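Local atomic coordinates of uronate dehydrogenase (Agrobacterium tumefaciens, PDB entry 3RFX), a protein that catalyses the NAD-dependent oxidation of uronic acids such as galacturonate and glucuronate to the corresponding aldaric acid lactones. Residues W204-S207 with W213-N216. The protein carries 1 engineered substitution. Sequence-based numbering, arbitrary orientation.
Sequences WGAS and WWDN
Two indole rings meet face to face where Trp204 and Trp214 join strand 202-205 to the loop that follows it. The six-membered ring of Trp204 lies against the five-membered ring of Trp214 in a nearly parallel stack, with centroids 4.0 Å apart and planes at 18°. The stack is offset, since Trp204 CE3 sits 3.4 Å above the Trp214 ring plane, toward the rim. The Trp214 CB methylene lies over the face of the Trp204 five-membered ring, its carbon 3.6 Å from that ring's centroid, a CH-pi contact. In both residues CG stands beside the backbone N, and the two side chains cross at about a right angle. Farther along the Trp214 ring, Ala206 CB reaches CE3 at 3.8 Å.

At the edge of the Trp204 ring the partners are oxygens: the backbone O of Asp215 is 3.4 Å from CD1, and Asn216 OD1 lies near the same edge. The Asn216 amide pairs with both backbone polar atoms of Trp204. Trp204 N donates to Asn216 OD1 (2.9 Å, N-H...O 167°), while Asn216 ND2 donates to Trp204 O (3.0 Å, 164°), each on a lone pair in the carbonyl plane. A water donates to Ala206 O and accepts a weak bond from Asn216 ND2.

In the second shell, Gln254 OE1 accepts a hydrogen bond from Trp214 NE1, and Gly205 continues the parallel Rossmann sheet through backbone hydrogen bonds to Arg162, in strand 158-163, and to Gly164 just past its end. Within this chain 202-205 is an outermost strand, and Asn216 meets its Trp204 much as a further strand might. The two bonds hold the amide's rotation, and Trp204 O also takes a weak bond from Ala206 N, closing the inverse gamma turn centred on Gly205.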
loop_
_atom_site.group_PDB
_atom_site.type_symbol
_atom_site.label_atom_id
_atom_site.label_comp_id
_atom_site.label_asym_id
_atom_site.label_seq_id
_atom_site.Cartn_x
_atom_site.Cartn_y
_atom_site.Cartn_z
ATOM N N TRP A 204 -7.103 2.454 -19.090
ATOM C CA TRP A 204 -5.904 2.860 -19.825
ATOM C C TRP A 204 -6.055 2.403 -21.263
ATOM O O TRP A 204 -6.177 1.208 -21.527
ATOM C CB TRP A 204 -4.656 2.252 -19.196
ATOM C CG TRP A 204 -4.376 2.773 -17.813
ATOM C CD1 TRP A 204 -4.562 2.109 -16.640
ATOM C CD2 TRP A 204 -3.858 4.065 -17.470
ATOM N NE1 TRP A 204 -4.187 2.908 -15.577
ATOM C CE2 TRP A 204 -3.744 4.110 -16.064
ATOM C CE3 TRP A 204 -3.460 5.185 -18.221
ATOM C CZ2 TRP A 204 -3.255 5.228 -15.385
ATOM C CZ3 TRP A 204 -2.980 6.298 -17.548
ATOM C CH2 TRP A 204 -2.878 6.311 -16.140
ATOM N N GLY A 205 -6.047 3.353 -22.194
ATOM C CA GLY A 205 -6.268 3.027 -23.588
ATOM C C GLY A 205 -4.984 2.650 -24.304
ATOM O O GLY A 205 -4.373 3.491 -24.956
ATOM N N ALA A 206 -4.584 1.389 -24.173
ATOM C CA ALA A 206 -3.402 0.859 -24.848
ATOM C C ALA A 206 -3.612 -0.604 -25.199
ATOM O O ALA A 206 -4.348 -1.310 -24.510
ATOM C CB ALA A 206 -2.183 1.003 -23.954
ATOM N N SER A 207 -2.954 -1.069 -26.257
ATOM C CA SER A 207 -2.969 -2.487 -26.575
ATOM C C SER A 207 -2.115 -3.279 -25.569
ATOM O O SER A 207 -1.649 -2.717 -24.590
ATOM C CB SER A 207 -2.537 -2.715 -28.021
ATOM O OG SER A 207 -3.537 -2.219 -28.902
ATOM N N TRP A 213 3.114 0.964 -19.944
ATOM C CA TRP A 213 3.383 1.641 -18.681
ATOM C C TRP A 213 2.221 1.533 -17.689
ATOM O O TRP A 213 2.351 1.981 -16.554
ATOM C CB TRP A 213 3.594 3.146 -18.909
ATOM C CG TRP A 213 4.667 3.504 -19.909
ATOM C CD1 TRP A 213 5.840 2.853 -20.130
ATOM C CD2 TRP A 213 4.650 4.631 -20.795
ATOM N NE1 TRP A 213 6.568 3.511 -21.120
ATOM C CE2 TRP A 213 5.846 4.599 -21.542
ATOM C CE3 TRP A 213 3.730 5.660 -21.031
ATOM C CZ2 TRP A 213 6.148 5.561 -22.505
ATOM C CZ3 TRP A 213 4.027 6.612 -21.997
ATOM C CH2 TRP A 213 5.226 6.558 -22.716
ATOM N N TRP A 214 1.091 0.980 -18.131
ATOM C CA TRP A 214 -0.186 1.167 -17.423
ATOM C C TRP A 214 -0.846 -0.139 -16.986
ATOM O O TRP A 214 -0.812 -1.127 -17.699
ATOM C CB TRP A 214 -1.173 1.963 -18.297
ATOM C CG TRP A 214 -0.625 3.287 -18.759
ATOM C CD1 TRP A 214 0.160 4.154 -18.036
ATOM C CD2 TRP A 214 -0.829 3.898 -20.034
ATOM N NE1 TRP A 214 0.461 5.259 -18.797
ATOM C CE2 TRP A 214 -0.131 5.127 -20.026
ATOM C CE3 TRP A 214 -1.525 3.523 -21.190
ATOM C CZ2 TRP A 214 -0.110 5.978 -21.129
ATOM C CZ3 TRP A 214 -1.502 4.372 -22.287
ATOM C CH2 TRP A 214 -0.806 5.589 -22.245
ATOM N N ASP A 215 -1.473 -0.111 -15.816
ATOM C CA ASP A 215 -2.007 -1.320 -15.192
ATOM C C ASP A 215 -3.537 -1.277 -15.212
ATOM O O ASP A 215 -4.125 -0.491 -14.496
ATOM C CB ASP A 215 -1.509 -1.393 -13.742
ATOM C CG ASP A 215 -2.113 -2.563 -12.959
ATOM O OD1 ASP A 215 -2.754 -3.451 -13.563
ATOM O OD2 ASP A 215 -1.935 -2.587 -11.727
ATOM N N ASN A 216 -4.158 -2.105 -16.049
ATOM C CA ASN A 216 -5.618 -2.178 -16.144
ATOM C C ASN A 216 -6.194 -3.339 -15.336
ATOM O O ASN A 216 -7.328 -3.752 -15.571
ATOM C CB ASN A 216 -6.046 -2.376 -17.603
ATOM C CG ASN A 216 -6.321 -1.070 -18.326
ATOM O OD1 ASN A 216 -6.797 -0.102 -17.735
ATOM N ND2 ASN A 216 -6.047 -1.051 -19.630
HETATM O O HOH W 1 -3.803 -2.226 -21.876
#